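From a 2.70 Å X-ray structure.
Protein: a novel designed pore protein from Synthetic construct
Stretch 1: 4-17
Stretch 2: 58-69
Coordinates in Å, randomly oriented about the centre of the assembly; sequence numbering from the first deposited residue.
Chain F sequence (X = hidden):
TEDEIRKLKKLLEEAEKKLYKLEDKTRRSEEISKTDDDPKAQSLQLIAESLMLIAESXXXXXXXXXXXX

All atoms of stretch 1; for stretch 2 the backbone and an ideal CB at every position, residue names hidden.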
# COMPACT_ATOMS: atom_id res chain seq x y z
N GLU F 4 -5.50 23.25 14.86
CA GLU F 4 -4.90 21.99 14.48
C GLU F 4 -5.67 21.29 13.36
O GLU F 4 -5.07 20.92 12.34
CB GLU F 4 -4.76 21.11 15.72
CG GLU F 4 -4.07 19.79 15.47
CD GLU F 4 -2.82 19.87 14.58
OE1 GLU F 4 -2.90 20.47 13.48
OE2 GLU F 4 -1.76 19.31 14.94
N ILE F 5 -6.99 21.14 13.47
CA ILE F 5 -7.67 20.50 12.35
C ILE F 5 -7.73 21.41 11.13
O ILE F 5 -8.01 20.92 10.03
CB ILE F 5 -9.07 19.93 12.69
CG1 ILE F 5 -8.92 18.51 13.28
CG2 ILE F 5 -9.95 19.77 11.43
CD1 ILE F 5 -10.24 17.84 13.80
N ARG F 6 -7.56 22.74 11.29
CA ARG F 6 -7.49 23.57 10.08
C ARG F 6 -6.23 23.26 9.28
O ARG F 6 -6.25 23.28 8.04
CB ARG F 6 -7.41 25.05 10.46
CG ARG F 6 -8.60 25.75 11.14
CD ARG F 6 -8.11 27.20 11.43
NE ARG F 6 -9.04 28.15 12.05
CZ ARG F 6 -8.67 29.36 12.49
NH1 ARG F 6 -7.40 29.73 12.41
NH2 ARG F 6 -9.54 30.14 13.11
N LYS F 7 -5.11 23.03 9.97
CA LYS F 7 -3.86 22.69 9.31
C LYS F 7 -3.93 21.27 8.78
O LYS F 7 -3.38 20.96 7.72
CB LYS F 7 -2.70 22.88 10.29
CG LYS F 7 -1.25 22.85 9.69
CD LYS F 7 -0.94 24.01 8.72
CE LYS F 7 0.32 23.81 7.82
NZ LYS F 7 1.60 23.41 8.48
N LEU F 8 -4.63 20.42 9.50
CA LEU F 8 -4.91 19.12 8.93
C LEU F 8 -5.80 19.29 7.68
O LEU F 8 -5.53 18.68 6.64
CB LEU F 8 -5.54 18.24 10.01
CG LEU F 8 -5.86 16.81 9.58
CD1 LEU F 8 -5.07 16.51 8.37
CD2 LEU F 8 -5.59 15.72 10.63
N LYS F 9 -6.80 20.14 7.75
CA LYS F 9 -7.64 20.38 6.58
C LYS F 9 -6.82 20.94 5.44
O LYS F 9 -7.05 20.63 4.27
CB LYS F 9 -8.77 21.35 6.96
CG LYS F 9 -10.09 21.18 6.20
CD LYS F 9 -11.28 21.70 7.05
CE LYS F 9 -12.45 22.29 6.26
NZ LYS F 9 -13.10 21.32 5.36
N LYS F 10 -5.85 21.80 5.77
CA LYS F 10 -4.93 22.38 4.81
C LYS F 10 -4.20 21.29 4.05
O LYS F 10 -4.15 21.27 2.82
CB LYS F 10 -3.94 23.26 5.61
CG LYS F 10 -3.06 24.27 4.85
CD LYS F 10 -1.61 23.83 4.73
CE LYS F 10 -1.12 24.05 3.32
NZ LYS F 10 -0.71 22.75 2.73
N LEU F 11 -3.67 20.35 4.82
CA LEU F 11 -2.95 19.23 4.26
C LEU F 11 -3.85 18.37 3.42
O LEU F 11 -3.50 17.96 2.31
CB LEU F 11 -2.38 18.44 5.43
CG LEU F 11 -1.25 19.18 6.13
CD1 LEU F 11 -0.85 18.48 7.43
CD2 LEU F 11 -0.08 19.32 5.16
N LEU F 12 -5.05 18.14 3.93
CA LEU F 12 -6.02 17.26 3.30
C LEU F 12 -6.54 17.85 1.99
O LEU F 12 -6.73 17.13 1.00
CB LEU F 12 -7.13 17.00 4.33
CG LEU F 12 -7.73 15.59 4.61
CD1 LEU F 12 -6.77 14.41 4.39
CD2 LEU F 12 -8.32 15.49 6.04
N GLU F 13 -6.74 19.16 1.97
CA GLU F 13 -7.19 19.86 0.77
C GLU F 13 -6.08 20.00 -0.27
O GLU F 13 -6.34 19.95 -1.49
CB GLU F 13 -7.74 21.25 1.18
CG GLU F 13 -9.20 21.28 1.71
CD GLU F 13 -9.69 22.65 2.28
OE1 GLU F 13 -10.04 22.65 3.47
OE2 GLU F 13 -9.67 23.71 1.62
N GLU F 14 -4.84 20.15 0.17
CA GLU F 14 -3.70 20.22 -0.74
C GLU F 14 -3.45 18.87 -1.38
O GLU F 14 -3.10 18.76 -2.58
CB GLU F 14 -2.52 20.69 0.11
CG GLU F 14 -1.11 20.38 -0.35
CD GLU F 14 -0.50 19.11 0.25
OE1 GLU F 14 -0.84 18.70 1.39
OE2 GLU F 14 0.38 18.53 -0.42
N ALA F 15 -3.72 17.83 -0.61
CA ALA F 15 -3.61 16.47 -1.08
C ALA F 15 -4.66 16.18 -2.14
O ALA F 15 -4.35 15.63 -3.20
CB ALA F 15 -3.80 15.54 0.11
N GLU F 16 -5.90 16.59 -1.88
CA GLU F 16 -6.95 16.45 -2.87
C GLU F 16 -6.53 17.12 -4.16
O GLU F 16 -6.68 16.55 -5.27
CB GLU F 16 -8.25 17.06 -2.34
CG GLU F 16 -9.12 16.13 -1.52
CD GLU F 16 -10.41 16.79 -1.05
OE1 GLU F 16 -10.28 17.79 -0.30
OE2 GLU F 16 -11.53 16.34 -1.40
N LYS F 17 -5.91 18.29 -4.03
CA LYS F 17 -5.59 19.07 -5.21
C LYS F 17 -4.55 18.32 -6.06
O LYS F 17 -4.68 18.23 -7.30
CB LYS F 17 -5.23 20.50 -4.71
CG LYS F 17 -4.67 21.60 -5.63
CD LYS F 17 -3.25 21.97 -5.33
CE LYS F 17 -2.39 21.65 -6.51
NZ LYS F 17 -1.05 21.26 -6.04
N UNK F 58 -7.64 6.33 0.20
CA UNK F 58 -6.95 6.72 1.41
C UNK F 58 -7.19 8.17 1.72
O UNK F 58 -7.39 8.55 2.88
CB UNK F 58 -5.45 6.45 1.29
N UNK F 59 -7.29 8.97 0.70
CA UNK F 59 -7.64 10.35 0.93
C UNK F 59 -9.02 10.43 1.52
O UNK F 59 -9.27 11.22 2.43
CB UNK F 59 -7.56 11.16 -0.36
N UNK F 60 -9.95 9.62 1.03
CA UNK F 60 -11.28 9.69 1.60
C UNK F 60 -11.25 9.19 3.04
O UNK F 60 -11.98 9.70 3.89
CB UNK F 60 -12.27 8.88 0.76
N UNK F 61 -10.42 8.22 3.35
CA UNK F 61 -10.36 7.80 4.74
C UNK F 61 -9.80 8.91 5.59
O UNK F 61 -10.24 9.13 6.72
CB UNK F 61 -9.52 6.53 4.89
N UNK F 62 -8.84 9.66 5.09
CA UNK F 62 -8.35 10.74 5.91
C UNK F 62 -9.43 11.80 6.09
O UNK F 62 -9.68 12.27 7.20
CB UNK F 62 -7.09 11.35 5.29
N UNK F 63 -10.15 12.13 5.02
CA UNK F 63 -11.20 13.12 5.16
C UNK F 63 -12.18 12.65 6.23
O UNK F 63 -12.59 13.42 7.11
CB UNK F 63 -11.91 13.36 3.83
N UNK F 64 -12.57 11.39 6.16
CA UNK F 64 -13.63 10.89 7.02
C UNK F 64 -13.16 10.65 8.45
O UNK F 64 -13.96 10.69 9.38
CB UNK F 64 -14.20 9.59 6.44
N UNK F 65 -11.91 10.29 8.63
CA UNK F 65 -11.40 10.17 9.97
C UNK F 65 -11.32 11.53 10.60
O UNK F 65 -11.56 11.70 11.80
CB UNK F 65 -10.03 9.48 9.98
N UNK F 66 -11.03 12.52 9.79
CA UNK F 66 -11.01 13.83 10.36
C UNK F 66 -12.41 14.25 10.70
O UNK F 66 -12.64 14.91 11.71
CB UNK F 66 -10.35 14.83 9.41
N UNK F 67 -13.37 13.79 9.92
CA UNK F 67 -14.76 14.09 10.20
C UNK F 67 -15.24 13.36 11.43
O UNK F 67 -16.15 13.81 12.13
CB UNK F 67 -15.64 13.73 9.00
N UNK F 68 -14.61 12.25 11.73
CA UNK F 68 -14.97 11.43 12.86
C UNK F 68 -14.40 11.92 14.17
O UNK F 68 -14.86 11.49 15.23
CB UNK F 68 -14.52 9.99 12.61
N UNK F 69 -13.43 12.82 14.13
CA UNK F 69 -12.83 13.34 15.33
C UNK F 69 -12.83 14.84 15.32
O UNK F 69 -13.87 15.43 15.12
CB UNK F 69 -11.40 12.81 15.50

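The two stretches pack as nearly antiparallel helices, their axes 10.5 Å apart at closest approach and 158° between their directions, so the visible backbone of 58-69 climbs past Leu12 toward Ile5 as stretch 1 descends.

At position 58 the ideal CB has nothing of stretch 1 within 5.5 Å. Helical backbone angles disfavour proline and glycine, but stretch 1 sets no further preference; the deposited residue is Leu58, which makes no contact here.

Position 59 points toward stretch 1, its ideal CB 5.3 Å from CG of Glu16. The gap would admit a medium or long side chain, and the neighbouring surface is largely aliphatic: the Leu12 side chain and the methylene carbons of Glu16. Leucine, isoleucine or methionine would suit. The residue is Leu59, with chi1 at -149°, between wells; Leu59 CD2 lies 3.4 Å from CG of Glu16, so the apolar part of an acidic side chain serves as a packing surface.

Positions 60 and 61 find no partner in stretch 1, the first pointing away and the second lying out of reach. They are Ile60 and Ile61.

Position 62 is the most constrained. Its CB points toward stretch 1 and already lies 3.2 Å from CD1 of Leu12, a tight approach that favours a small residue; alanine suits both the space and the helix, serine is possible, and glycine would fit but is a poor helix former. Ala62 is found, its single methyl filling the space.

At 63 the CB points sideways, 4.7 Å from CD2 of Leu12, while the carboxylate of Glu16 lies farther along the helix. An aliphatic residue could cover the leucine, and a basic one could be imagined reaching toward the acid. The deposited Ile63 takes the first course: chi1 is m and chi2 t, and the end of the side chain comes nearer than its CB direction suggests. Ile63 CG1 lies 4.1 Å from Leu12 CG, and Ile63 CD1 comes 3.8 Å from Glu16 OE2, a contact without a hydrogen bond.

Position 64 points away and 65 sideways, both without nearby atoms of stretch 1, so many residues would be acceptable; they are Ser64 and Leu65.

Position 66 faces a pocket. Its ideal CB is 4.0 Å from Leu12 CD2, 4.9 Å from Leu8 CG and 5.3 Å from Ile5 CD1, leaving room for a branched or flexible aliphatic chain among apolar walls. Leu66 enters as a knob among Ile5, Leu8, Lys9 and Leu12, with chi1 t and chi2 p. Leu66 CD1 lies 3.5 Å from Ile5 CG1, while Leu66 CD2 lies 3.4 Å from Leu8 CG and 3.3 Å from Leu12 CD2. It is the residue of stretch 2 most covered by stretch 1.

Position 67 points away and 68 is out of reach; they are Leu67 and Ser68.

At 69 the CB points sideways, 5.4 Å from Ile5 CD1, where a small polar or modest apolar residue would fit. Ser69 touches stretch 1 through its backbone, Ser69 C lying 4.2 Å from Ile5 CD1.

Stretch 2 (58-69) LLIIAISLLLSS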
# COMPACT_ATOMS: atom_id res chain seq x y z
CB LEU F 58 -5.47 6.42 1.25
CG LEU F 58 -5.14 4.97 1.62
CD1 LEU F 58 -3.71 4.83 1.56
CD2 LEU F 58 -5.59 4.57 3.04
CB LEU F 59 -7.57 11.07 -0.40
CG LEU F 59 -7.19 12.52 -0.58
CD1 LEU F 59 -7.32 12.81 -2.08
CD2 LEU F 59 -8.10 13.44 0.21
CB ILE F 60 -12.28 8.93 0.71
CG1 ILE F 60 -12.78 9.79 -0.48
CG2 ILE F 60 -13.50 8.52 1.49
CD1 ILE F 60 -11.75 10.58 -1.27
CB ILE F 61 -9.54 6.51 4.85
CG1 ILE F 61 -10.38 5.35 4.30
CG2 ILE F 61 -9.08 6.27 6.27
CD1 ILE F 61 -9.59 4.21 3.73
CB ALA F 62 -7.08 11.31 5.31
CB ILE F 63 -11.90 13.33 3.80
CG1 ILE F 63 -10.93 13.84 2.72
CG2 ILE F 63 -13.03 14.35 3.96
CD1 ILE F 63 -11.43 13.58 1.27
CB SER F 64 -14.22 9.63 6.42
OG SER F 64 -15.58 9.87 6.14
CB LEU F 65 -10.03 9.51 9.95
CG LEU F 65 -10.12 8.01 10.14
CD1 LEU F 65 -8.94 7.28 9.62
CD2 LEU F 65 -10.16 7.78 11.64
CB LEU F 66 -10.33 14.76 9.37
CG LEU F 66 -9.93 16.10 9.95
CD1 LEU F 66 -9.00 15.79 11.11
CD2 LEU F 66 -9.17 16.92 8.91
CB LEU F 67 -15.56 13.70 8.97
CG LEU F 67 -17.07 13.79 9.01
CD1 LEU F 67 -17.52 14.97 8.18
CD2 LEU F 67 -17.62 12.52 8.47
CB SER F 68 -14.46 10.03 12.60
OG SER F 68 -14.36 9.33 13.81
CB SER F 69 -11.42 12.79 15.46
OG SER F 69 -10.60 13.30 14.43
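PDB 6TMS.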